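Local coordinates for probable adhesion protein (Pseudomonas aeruginosa PAO1, PDB 6R3Z), which probably captures divalent metal ions such as ferrous iron as the solute-binding component of a transport system, at residues N62-H66 with P110-L114; F113-S119 with Y261-M265; I176-Y180 with S247-I251; E226-P230 with H250-G254. All coordinates share one frame; numbering follows the deposited sequence.

All four contacts lie near the centre of the molecule. Contacts 1, 3 and 4 hold ligands of a nickel ion bound by six histidines; contact 2 holds none. Contact 1 joins two loops of the parallel sheet with strand 58-61. Contacts 3 and 4 join loops of the second sheet, which includes 172-175, 220-226 and 244-248. They share His-250, and their centres are about 8 Å apart. Contact 2 ties helix 116-133 to helix 260-277 and shares Phe-113 and Leu-114 with contact 1; their centres are about 12 Å apart. Contacts 3 and 4 fall between the segments of contact 2. The metal is gripped between two sheet-bearing halves, consistent with a solute-binding protein that closes on its ion.

Contact 1: residues N62-H66 with P110-L114; sequences NGVGH and PHTFL. With NI (nickel (II) ion), chain B.
His-66 and His-111 are swung toward each other by quite different first torsions. In His-66 chi1 is -136°, an eclipsed-like value away from the staggered positions. In His-111 CG stands beside the backbone N, chi1 -58°. Both NE2 atoms then point at the nickel ion, at 2.3 Å for His-66 NE2 and 2.2 Å for His-111 NE2. These two nitrogens lie close together because they share the metal, not through a hydrogen bond. His-111 ND1, on the far side of the ring from the metal, is hydrogen-bonded to Asn-109. The edge of the His-66 ring is turned to the face of the His-111 ring in an offset edge-to-face pair, planes at 78°. Phe-113 adds a second such pair by setting its CZ edge over a face of His-66, with CZ 3.8 Å from His-66 CD2.

The protein belongs to solute-binding protein family 9, and here both ligands come from loops after strands of one parallel sheet. His-41, His-177, His-199 and His-250 complete the six-histidine site.

Behind the ligands, Asn-62 holds both loops. Asn-62 ND2 donates to Pro-110 O at 3.1 Å. Asn-62 OD1 accepts from Val-64 N, an Asx turn, and from His-66 N at 2.9 Å. These two donors come from opposite faces of the amide plane, which should limit rotation of the amide. Pro-110 CB packs 3.4 Å from Val-64 O.

Contact 2: residues F113-S119 with Y261-M265; sequences FLSISAS and YEEEM
Tyr-261 reaches from helix 260-277 to the start of helix 116-133 with its ring extended, CG opposite the backbone N (chi1 -175°). Its hydroxyl OH donates to Phe-113 O at 2.7 Å, tilted 22° from the carbonyl plane. That oxygen lies near the ring plane, at the edge of Tyr-261. Ser-119 OG also comes within 2.7 Å of Tyr-261 OH. Ser-119 OG stands beside its own backbone N and donates to Ser-115 O at 2.8 Å. Ser-119 N uses the same carbonyl oxygen from the opposite face. Tyr-19, on helix 14-24, is a further partner of Ser-119 OG and meets the Tyr-261 ring edge-to-face.

Here a helix begins against the side of another helix. Ser-115 is the N-cap of helix 116-133, and its OG accepts from Ala-118 N at 3.0 Å. Glu-186 also binds this first turn, through Ile-116 N and Ser-117 N.

Met-265, one turn after Tyr-261, is bent at both chi2 and chi3. CG lies over one face of the Tyr-261 ring, toward its rim; the bends beyond it carry SD and CE toward the 113-119 segment. Met-265 SD meets Leu-114 CD2 at 4.1 Å, while its CE lies 4.0 Å from Ile-116 CD1. Met-265 and Ile-116 run past each other in opposite directions. Leu-155 of helix 138-160 also packs on Ile-116.

Contact 3: residues I176-Y180 with S247-I251; sequences IHGAY and SLSHI. With NI (nickel (II) ion), chain B.
Tyr-180 lies with its ring between two aliphatic groups, Leu-248 across the contact and Ala-179 in its own loop. From CB the side chain turns beside its backbone N, chi1 -54°, and the ring extends toward the end of strand 244-248. CG and CD1 are the first ring atoms to meet Leu-248 CD1, each at 3.6 Å. That methyl sits over the ring centre, 11° off the normal, in a CH-pi contact. Ala-179 CB sits over the centre of the opposite face, so the ring is held on both sides. Further out, CE1 and CZ pass Leu-248 CB, with CZ at 3.5 Å. Ser-249 O lies at the ring edge, near its plane. At the tip, OH lies against the backbone, 3.4 Å from Ser-249 C. The polar partner of this hydroxyl is Glu-226 OE2, from strand 220-226, to which it is hydrogen-bonded.

Ala-179 CB has a second neighbour in His-250 CD2, at 4.0 Å. It therefore lies between the tyrosine and the metal ligands. His-177 and His-250 both carry CG opposite the backbone N, and both bring NE2 to 2.2 Å from the nickel ion. Their rings meet obliquely, planes at 67°. Nearby, Ser-249 OG accepts from Ile-251 N at 2.9 Å and forms an ST turn around His-250, just past the end of strand 244-248. That OG is also bonded to Glu-264 of helix 260-277. Two loops that follow parallel strands 172-175 and 244-248 each supply one histidine to the six-histidine metal site of this solute-binding protein.

Contact 4: residues E226-P230 with H250-G254; sequences EIDFP and HISYG. With NI (nickel (II) ion), chain B.
Two irregular loops run close together here, with Asp-228 CA and Tyr-253 CA nearest, 5.4 Å apart. Asp-228 OD2 is the main anchor. It accepts from Ser-252 N at 2.8 Å and from Ser-252 OG at 2.7 Å, both from the same face of the carboxylate. A weak bond from His-250 N, 3.3 Å from Asp-228 OD2, adds to these. The serine hydroxyl gets there with chi1 at 71°, which sets OG between the backbone N and the carbonyl carbon. A bridging water accepts from Asp-228 N and His-250 N and donates to Glu-226 OE1. Glu-226 OE1 also lies 3.5 Å from His-250 CB, near the plane of the imidazole. Its other oxygen, OE2, is held by the hydroxyl of Tyr-180. The carboxylate thus lies beside a metal ligand without a hydrogen bond to its ring, though its charge may be felt there.

The Tyr-253 edge turns to the face of Phe-229 in an edge-to-face pair, planes at 62°. Tyr-253 CD1 is 3.7 Å from Phe-229 CZ.

The loops leave the adjacent parallel strands 220-226 and 244-248. One leads on to helix 234-241 and the other to helix 260-277, on which Ile-251 packs.

Contact 1: residues N62-H66 with P110-L114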
loop_
_atom_site.group_PDB
_atom_site.type_symbol
_atom_site.label_atom_id
_atom_site.label_comp_id
_atom_site.label_asym_id
_atom_site.label_seq_id
_atom_site.Cartn_x
_atom_site.Cartn_y
_atom_site.Cartn_z
ATOM N N ASN A 62 1.176 10.072 2.001
ATOM C CA ASN A 62 1.329 8.895 2.832
ATOM C C ASN A 62 2.124 9.443 4.053
ATOM O O ASN A 62 1.749 9.196 5.207
ATOM C CB ASN A 62 2.117 7.802 2.061
ATOM C CG ASN A 62 2.743 6.756 2.962
ATOM O OD1 ASN A 62 3.915 6.876 3.353
ATOM N ND2 ASN A 62 1.969 5.731 3.337
ATOM N N GLY A 63 3.173 10.220 3.760
ATOM C CA GLY A 63 3.986 10.940 4.749
ATOM C C GLY A 63 4.661 10.155 5.853
ATOM O O GLY A 63 5.151 10.755 6.825
ATOM N N VAL A 64 4.712 8.821 5.729
ATOM C CA VAL A 64 5.346 7.969 6.751
ATOM C C VAL A 64 6.498 7.126 6.171
ATOM O O VAL A 64 7.002 6.217 6.834
ATOM C CB VAL A 64 4.330 7.121 7.550
ATOM C CG1 VAL A 64 3.464 8.017 8.445
ATOM C CG2 VAL A 64 3.475 6.233 6.635
ATOM N N GLY A 65 6.919 7.463 4.963
ATOM C CA GLY A 65 8.064 6.805 4.338
ATOM C C GLY A 65 7.858 6.295 2.927
ATOM O O GLY A 65 8.833 5.845 2.304
ATOM N N HIS A 66 6.606 6.319 2.407
ATOM C CA HIS A 66 6.404 5.817 1.042
ATOM C C HIS A 66 6.267 6.901 -0.033
ATOM O O HIS A 66 6.089 6.569 -1.207
ATOM C CB HIS A 66 5.245 4.804 0.924
ATOM C CG HIS A 66 5.627 3.631 0.066
ATOM N ND1 HIS A 66 6.036 3.804 -1.242
ATOM C CD2 HIS A 66 5.757 2.320 0.392
ATOM C CE1 HIS A 66 6.352 2.597 -1.684
ATOM N NE2 HIS A 66 6.206 1.676 -0.741
ATOM N N PRO A 110 6.149 1.851 6.219
ATOM C CA PRO A 110 5.269 2.866 5.608
ATOM C C PRO A 110 4.078 2.330 4.801
ATOM O O PRO A 110 3.320 3.142 4.259
ATOM C CB PRO A 110 6.235 3.651 4.717
ATOM C CG PRO A 110 7.234 2.619 4.263
ATOM C CD PRO A 110 7.373 1.636 5.408
ATOM N N HIS A 111 3.938 0.993 4.663
ATOM C CA HIS A 111 2.879 0.362 3.842
ATOM C C HIS A 111 1.515 0.251 4.538
ATOM O O HIS A 111 0.851 -0.789 4.448
ATOM C CB HIS A 111 3.347 -1.014 3.340
ATOM C CG HIS A 111 4.601 -0.958 2.536
ATOM N ND1 HIS A 111 5.846 -1.057 3.142
ATOM C CD2 HIS A 111 4.772 -0.850 1.192
ATOM C CE1 HIS A 111 6.730 -0.994 2.156
ATOM N NE2 HIS A 111 6.132 -0.849 0.965
ATOM N N THR A 112 1.099 1.332 5.231
ATOM C CA THR A 112 -0.182 1.381 5.973
ATOM C C THR A 112 -1.380 1.178 5.032
ATOM O O THR A 112 -2.419 0.635 5.457
ATOM C CB THR A 112 -0.309 2.717 6.713
ATOM O OG1 THR A 112 -0.333 3.773 5.742
ATOM C CG2 THR A 112 0.824 2.942 7.743
ATOM N N PHE A 113 -1.226 1.590 3.738
ATOM C CA PHE A 113 -2.296 1.430 2.731
ATOM C C PHE A 113 -2.607 -0.044 2.427
ATOM O O PHE A 113 -3.661 -0.328 1.871
ATOM C CB PHE A 113 -1.986 2.204 1.442
ATOM C CG PHE A 113 -0.570 2.024 0.949
ATOM C CD1 PHE A 113 -0.251 0.999 0.057
ATOM C CD2 PHE A 113 0.444 2.885 1.361
ATOM C CE1 PHE A 113 1.056 0.843 -0.415
ATOM C CE2 PHE A 113 1.763 2.715 0.901
ATOM C CZ PHE A 113 2.060 1.682 0.028
ATOM N N LEU A 114 -1.718 -0.980 2.794
ATOM C CA LEU A 114 -2.007 -2.396 2.559
ATOM C C LEU A 114 -2.607 -3.042 3.814
ATOM O O LEU A 114 -2.126 -4.048 4.302
ATOM C CB LEU A 114 -0.803 -3.165 1.988
ATOM C CG LEU A 114 -0.260 -2.627 0.651
ATOM C CD1 LEU A 114 1.092 -3.223 0.321
ATOM C CD2 LEU A 114 -1.240 -2.835 -0.484
HETATM NI NI NI B . 7.125 -0.390 -0.947
#

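Contact 2: residues F113-S119 with Y261-M265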
loop_
_atom_site.group_PDB
_atom_site.type_symbol
_atom_site.label_atom_id
_atom_site.label_comp_id
_atom_site.label_asym_id
_atom_site.label_seq_id
_atom_site.Cartn_x
_atom_site.Cartn_y
_atom_site.Cartn_z
ATOM N N PHE A 113 -1.226 1.590 3.738
ATOM C CA PHE A 113 -2.296 1.430 2.731
ATOM C C PHE A 113 -2.607 -0.044 2.427
ATOM O O PHE A 113 -3.661 -0.328 1.871
ATOM C CB PHE A 113 -1.986 2.204 1.442
ATOM C CG PHE A 113 -0.570 2.024 0.949
ATOM C CD1 PHE A 113 -0.251 0.999 0.057
ATOM C CD2 PHE A 113 0.444 2.885 1.361
ATOM C CE1 PHE A 113 1.056 0.843 -0.415
ATOM C CE2 PHE A 113 1.763 2.715 0.901
ATOM C CZ PHE A 113 2.060 1.682 0.028
ATOM N N LEU A 114 -1.718 -0.980 2.794
ATOM C CA LEU A 114 -2.007 -2.396 2.559
ATOM C C LEU A 114 -2.607 -3.042 3.814
ATOM O O LEU A 114 -2.126 -4.048 4.302
ATOM C CB LEU A 114 -0.803 -3.165 1.988
ATOM C CG LEU A 114 -0.260 -2.627 0.651
ATOM C CD1 LEU A 114 1.092 -3.223 0.321
ATOM C CD2 LEU A 114 -1.240 -2.835 -0.484
ATOM N N SER A 115 -3.625 -2.400 4.363
ATOM C CA SER A 115 -4.367 -2.834 5.546
ATOM C C SER A 115 -5.758 -2.279 5.367
ATOM O O SER A 115 -5.900 -1.099 5.028
ATOM C CB SER A 115 -3.770 -2.240 6.816
ATOM O OG SER A 115 -4.698 -2.257 7.898
ATOM N N ILE A 116 -6.782 -3.103 5.618
ATOM C CA ILE A 116 -8.160 -2.631 5.495
ATOM C C ILE A 116 -8.451 -1.620 6.613
ATOM O O ILE A 116 -9.002 -0.550 6.334
ATOM C CB ILE A 116 -9.161 -3.824 5.472
ATOM C CG1 ILE A 116 -8.993 -4.699 4.179
ATOM C CG2 ILE A 116 -10.631 -3.337 5.643
ATOM C CD1 ILE A 116 -9.274 -4.001 2.834
ATOM N N SER A 117 -8.113 -1.971 7.881
ATOM C CA SER A 117 -8.361 -1.081 9.026
ATOM C C SER A 117 -7.606 0.256 8.904
ATOM O O SER A 117 -8.211 1.305 9.118
ATOM C CB SER A 117 -8.028 -1.774 10.347
ATOM O OG SER A 117 -6.669 -2.171 10.372
ATOM N N ALA A 118 -6.307 0.229 8.507
ATOM C CA ALA A 118 -5.547 1.475 8.350
ATOM C C ALA A 118 -6.088 2.290 7.131
ATOM O O ALA A 118 -6.097 3.512 7.200
ATOM C CB ALA A 118 -4.051 1.201 8.193
ATOM N N SER A 119 -6.538 1.621 6.047
ATOM C CA SER A 119 -7.121 2.312 4.874
ATOM C C SER A 119 -8.385 3.073 5.297
ATOM O O SER A 119 -8.557 4.227 4.916
ATOM C CB SER A 119 -7.476 1.328 3.764
ATOM O OG SER A 119 -6.292 0.921 3.100
ATOM N N TYR A 261 -7.787 -0.060 -5.838
ATOM C CA TYR A 261 -7.522 -0.473 -4.458
ATOM C C TYR A 261 -8.396 -1.646 -4.036
ATOM O O TYR A 261 -7.861 -2.651 -3.574
ATOM C CB TYR A 261 -7.632 0.689 -3.454
ATOM C CG TYR A 261 -7.243 0.244 -2.064
ATOM C CD1 TYR A 261 -5.906 0.032 -1.733
ATOM C CD2 TYR A 261 -8.212 -0.096 -1.122
ATOM C CE1 TYR A 261 -5.539 -0.456 -0.481
ATOM C CE2 TYR A 261 -7.857 -0.573 0.142
ATOM C CZ TYR A 261 -6.516 -0.753 0.455
ATOM O OH TYR A 261 -6.149 -1.320 1.659
ATOM N N GLU A 262 -9.720 -1.521 -4.163
ATOM C CA GLU A 262 -10.590 -2.606 -3.706
ATOM C C GLU A 262 -10.424 -3.912 -4.529
ATOM O O GLU A 262 -10.403 -4.995 -3.938
ATOM C CB GLU A 262 -12.051 -2.161 -3.592
ATOM C CG GLU A 262 -12.786 -1.841 -4.864
ATOM C CD GLU A 262 -13.967 -0.972 -4.475
ATOM O OE1 GLU A 262 -15.010 -1.508 -4.030
ATOM O OE2 GLU A 262 -13.810 0.264 -4.549
ATOM N N GLU A 263 -10.206 -3.806 -5.843
ATOM C CA GLU A 263 -9.997 -4.962 -6.724
ATOM C C GLU A 263 -8.744 -5.758 -6.309
ATOM O O GLU A 263 -8.827 -6.971 -6.075
ATOM C CB GLU A 263 -9.897 -4.531 -8.211
ATOM C CG GLU A 263 -11.226 -4.081 -8.797
ATOM C CD GLU A 263 -11.143 -3.336 -10.118
ATOM O OE1 GLU A 263 -10.274 -3.684 -10.950
ATOM O OE2 GLU A 263 -11.962 -2.411 -10.328
ATOM N N GLU A 264 -7.612 -5.060 -6.149
ATOM C CA GLU A 264 -6.326 -5.692 -5.806
ATOM C C GLU A 264 -6.251 -6.120 -4.348
ATOM O O GLU A 264 -5.629 -7.150 -4.068
ATOM C CB GLU A 264 -5.166 -4.811 -6.229
ATOM C CG GLU A 264 -5.276 -4.540 -7.724
ATOM C CD GLU A 264 -4.077 -3.982 -8.446
ATOM O OE1 GLU A 264 -3.029 -3.765 -7.794
ATOM O OE2 GLU A 264 -4.201 -3.740 -9.671
ATOM N N MET A 265 -6.907 -5.379 -3.414
ATOM C CA MET A 265 -6.921 -5.834 -2.019
ATOM C C MET A 265 -7.740 -7.117 -1.885
ATOM O O MET A 265 -7.352 -7.991 -1.119
ATOM C CB MET A 265 -7.455 -4.779 -1.054
ATOM C CG MET A 265 -6.422 -3.797 -0.635
ATOM S SD MET A 265 -4.909 -4.452 0.197
ATOM C CE MET A 265 -5.560 -4.986 1.759
#

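Contact 3: residues I176-Y180 with S247-I251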
loop_
_atom_site.group_PDB
_atom_site.type_symbol
_atom_site.label_atom_id
_atom_site.label_comp_id
_atom_site.label_asym_id
_atom_site.label_seq_id
_atom_site.Cartn_x
_atom_site.Cartn_y
_atom_site.Cartn_z
ATOM N N ILE A 176 9.106 -10.984 0.005
ATOM C CA ILE A 176 10.283 -10.409 -0.698
ATOM C C ILE A 176 10.395 -8.921 -0.292
ATOM O O ILE A 176 11.445 -8.490 0.199
ATOM C CB ILE A 176 10.142 -10.555 -2.248
ATOM C CG1 ILE A 176 10.157 -12.040 -2.715
ATOM C CG2 ILE A 176 11.230 -9.724 -2.988
ATOM C CD1 ILE A 176 11.408 -12.849 -2.416
ATOM N N HIS A 177 9.295 -8.156 -0.504
ATOM C CA HIS A 177 9.180 -6.727 -0.182
ATOM C C HIS A 177 8.543 -6.611 1.206
ATOM O O HIS A 177 7.669 -7.411 1.532
ATOM C CB HIS A 177 8.323 -6.020 -1.248
ATOM C CG HIS A 177 8.407 -4.526 -1.254
ATOM N ND1 HIS A 177 9.410 -3.862 -1.955
ATOM C CD2 HIS A 177 7.558 -3.608 -0.738
ATOM C CE1 HIS A 177 9.149 -2.570 -1.817
ATOM N NE2 HIS A 177 8.025 -2.369 -1.122
ATOM N N GLY A 178 8.991 -5.651 2.018
ATOM C CA GLY A 178 8.449 -5.479 3.376
ATOM C C GLY A 178 7.104 -4.752 3.409
ATOM O O GLY A 178 6.898 -3.872 4.245
ATOM N N ALA A 179 6.181 -5.114 2.506
ATOM C CA ALA A 179 4.907 -4.424 2.317
ATOM C C ALA A 179 3.703 -4.990 3.055
ATOM O O ALA A 179 2.657 -4.328 3.054
ATOM C CB ALA A 179 4.579 -4.401 0.824
ATOM N N TYR A 180 3.794 -6.232 3.589
ATOM C CA TYR A 180 2.603 -6.955 4.041
ATOM C C TYR A 180 2.438 -7.187 5.543
ATOM O O TYR A 180 1.534 -7.933 5.946
ATOM C CB TYR A 180 2.547 -8.290 3.278
ATOM C CG TYR A 180 2.617 -8.047 1.784
ATOM C CD1 TYR A 180 1.583 -7.389 1.119
ATOM C CD2 TYR A 180 3.799 -8.269 1.079
ATOM C CE1 TYR A 180 1.668 -7.084 -0.238
ATOM C CE2 TYR A 180 3.902 -7.961 -0.283
ATOM C CZ TYR A 180 2.846 -7.335 -0.929
ATOM O OH TYR A 180 2.926 -7.016 -2.268
ATOM N N SER A 247 2.040 -14.830 -4.713
ATOM C CA SER A 247 2.391 -13.473 -5.085
ATOM C C SER A 247 1.272 -12.508 -4.707
ATOM O O SER A 247 0.077 -12.856 -4.767
ATOM C CB SER A 247 2.720 -13.390 -6.572
ATOM O OG SER A 247 3.842 -14.198 -6.890
ATOM N N LEU A 248 1.687 -11.313 -4.278
ATOM C CA LEU A 248 0.821 -10.233 -3.832
ATOM C C LEU A 248 1.089 -8.944 -4.587
ATOM O O LEU A 248 2.178 -8.750 -5.150
ATOM C CB LEU A 248 0.978 -10.007 -2.315
ATOM C CG LEU A 248 0.664 -11.183 -1.370
ATOM C CD1 LEU A 248 1.008 -10.814 0.057
ATOM C CD2 LEU A 248 -0.830 -11.627 -1.461
ATOM N N SER A 249 0.095 -8.055 -4.566
ATOM C CA SER A 249 0.165 -6.764 -5.207
ATOM C C SER A 249 0.446 -5.652 -4.195
ATOM O O SER A 249 -0.260 -5.519 -3.197
ATOM C CB SER A 249 -1.128 -6.463 -5.961
ATOM O OG SER A 249 -1.061 -5.172 -6.544
ATOM N N HIS A 250 1.425 -4.798 -4.520
ATOM C CA HIS A 250 1.761 -3.595 -3.742
ATOM C C HIS A 250 0.751 -2.469 -4.186
ATOM O O HIS A 250 0.810 -1.350 -3.666
ATOM C CB HIS A 250 3.192 -3.173 -4.136
ATOM C CG HIS A 250 3.874 -2.168 -3.247
ATOM N ND1 HIS A 250 3.444 -0.842 -3.166
ATOM C CD2 HIS A 250 5.052 -2.278 -2.574
ATOM C CE1 HIS A 250 4.343 -0.219 -2.408
ATOM N NE2 HIS A 250 5.312 -1.044 -2.017
ATOM N N ILE A 251 -0.126 -2.763 -5.186
ATOM C CA ILE A 251 -1.121 -1.814 -5.763
ATOM C C ILE A 251 -0.325 -0.572 -6.272
ATOM O O ILE A 251 -0.516 0.567 -5.822
ATOM C CB ILE A 251 -2.283 -1.495 -4.775
ATOM C CG1 ILE A 251 -2.779 -2.821 -4.070
ATOM C CG2 ILE A 251 -3.429 -0.742 -5.527
ATOM C CD1 ILE A 251 -3.891 -2.682 -3.001
HETATM NI NI NI B . 7.125 -0.390 -0.947
#

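Contact 4: residues E226-P230 with H250-G254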
loop_
_atom_site.group_PDB
_atom_site.type_symbol
_atom_site.label_atom_id
_atom_site.label_comp_id
_atom_site.label_asym_id
_atom_site.label_seq_id
_atom_site.Cartn_x
_atom_site.Cartn_y
_atom_site.Cartn_z
ATOM N N GLU A 226 6.418 -10.353 -5.226
ATOM C CA GLU A 226 5.783 -9.190 -5.846
ATOM C C GLU A 226 5.259 -9.446 -7.243
ATOM O O GLU A 226 6.018 -9.852 -8.124
ATOM C CB GLU A 226 6.798 -8.013 -5.928
ATOM C CG GLU A 226 7.188 -7.425 -4.575
ATOM C CD GLU A 226 5.985 -6.840 -3.873
ATOM O OE1 GLU A 226 5.518 -5.750 -4.281
ATOM O OE2 GLU A 226 5.459 -7.524 -2.966
ATOM N N ILE A 227 3.981 -9.105 -7.475
ATOM C CA ILE A 227 3.415 -9.153 -8.818
ATOM C C ILE A 227 3.877 -7.889 -9.606
ATOM O O ILE A 227 4.189 -7.986 -10.795
ATOM C CB ILE A 227 1.856 -9.216 -8.780
ATOM C CG1 ILE A 227 1.344 -10.474 -8.040
ATOM C CG2 ILE A 227 1.274 -9.140 -10.200
ATOM C CD1 ILE A 227 -0.186 -10.437 -7.638
ATOM N N ASP A 228 3.865 -6.703 -8.936
ATOM C CA ASP A 228 4.070 -5.395 -9.560
ATOM C C ASP A 228 5.406 -5.197 -10.248
ATOM O O ASP A 228 5.433 -5.030 -11.465
ATOM C CB ASP A 228 3.802 -4.270 -8.554
ATOM C CG ASP A 228 2.320 -4.089 -8.262
ATOM O OD1 ASP A 228 1.485 -4.783 -8.920
ATOM O OD2 ASP A 228 1.989 -3.283 -7.362
ATOM N N PHE A 229 6.490 -5.175 -9.507
ATOM C CA PHE A 229 7.814 -4.988 -10.135
ATOM C C PHE A 229 8.653 -6.163 -9.634
ATOM O O PHE A 229 9.323 -6.078 -8.603
ATOM C CB PHE A 229 8.389 -3.597 -9.789
ATOM C CG PHE A 229 7.597 -2.474 -10.420
ATOM C CD1 PHE A 229 7.863 -2.055 -11.722
ATOM C CD2 PHE A 229 6.548 -1.862 -9.730
ATOM C CE1 PHE A 229 7.112 -1.028 -12.311
ATOM C CE2 PHE A 229 5.796 -0.838 -10.320
ATOM C CZ PHE A 229 6.085 -0.422 -11.605
ATOM N N PRO A 230 8.468 -7.330 -10.272
ATOM C CA PRO A 230 9.075 -8.567 -9.752
ATOM C C PRO A 230 10.593 -8.623 -9.845
ATOM O O PRO A 230 11.203 -7.874 -10.615
ATOM C CB PRO A 230 8.408 -9.659 -10.590
ATOM C CG PRO A 230 8.118 -8.966 -11.887
ATOM C CD PRO A 230 7.669 -7.603 -11.488
ATOM N N HIS A 250 1.425 -4.798 -4.520
ATOM C CA HIS A 250 1.761 -3.595 -3.742
ATOM C C HIS A 250 0.751 -2.469 -4.186
ATOM O O HIS A 250 0.810 -1.350 -3.666
ATOM C CB HIS A 250 3.192 -3.173 -4.136
ATOM C CG HIS A 250 3.874 -2.168 -3.247
ATOM N ND1 HIS A 250 3.444 -0.842 -3.166
ATOM C CD2 HIS A 250 5.052 -2.278 -2.574
ATOM C CE1 HIS A 250 4.343 -0.219 -2.408
ATOM N NE2 HIS A 250 5.312 -1.044 -2.017
ATOM N N ILE A 251 -0.126 -2.763 -5.186
ATOM C CA ILE A 251 -1.121 -1.814 -5.763
ATOM C C ILE A 251 -0.325 -0.572 -6.272
ATOM O O ILE A 251 -0.516 0.567 -5.822
ATOM C CB ILE A 251 -2.283 -1.495 -4.775
ATOM C CG1 ILE A 251 -2.779 -2.821 -4.070
ATOM C CG2 ILE A 251 -3.429 -0.742 -5.527
ATOM C CD1 ILE A 251 -3.891 -2.682 -3.001
ATOM N N SER A 252 0.668 -0.839 -7.151
ATOM C CA SER A 252 1.572 0.205 -7.628
ATOM C C SER A 252 1.827 0.138 -9.128
ATOM O O SER A 252 2.628 0.930 -9.619
ATOM C CB SER A 252 2.908 0.065 -6.902
ATOM O OG SER A 252 3.583 -1.102 -7.358
ATOM N N TYR A 253 1.174 -0.789 -9.850
ATOM C CA TYR A 253 1.416 -0.978 -11.289
ATOM C C TYR A 253 0.250 -0.550 -12.177
ATOM O O TYR A 253 -0.874 -0.923 -11.900
ATOM C CB TYR A 253 1.715 -2.473 -11.543
ATOM C CG TYR A 253 2.216 -2.763 -12.938
ATOM C CD1 TYR A 253 3.563 -2.628 -13.256
ATOM C CD2 TYR A 253 1.341 -3.159 -13.948
ATOM C CE1 TYR A 253 4.032 -2.872 -14.547
ATOM C CE2 TYR A 253 1.796 -3.400 -15.245
ATOM C CZ TYR A 253 3.142 -3.253 -15.541
ATOM O OH TYR A 253 3.620 -3.517 -16.804
ATOM N N GLY A 254 0.536 0.126 -13.290
ATOM C CA GLY A 254 -0.502 0.437 -14.268
ATOM C C GLY A 254 -1.295 1.698 -14.026
ATOM O O GLY A 254 -0.839 2.568 -13.293
HETATM NI NI NI B . 7.125 -0.390 -0.947
HETATM O O HOH W 1 3.420 -6.330 -6.044
HETATM O O HOH W 2 -0.808 -3.066 -9.186
#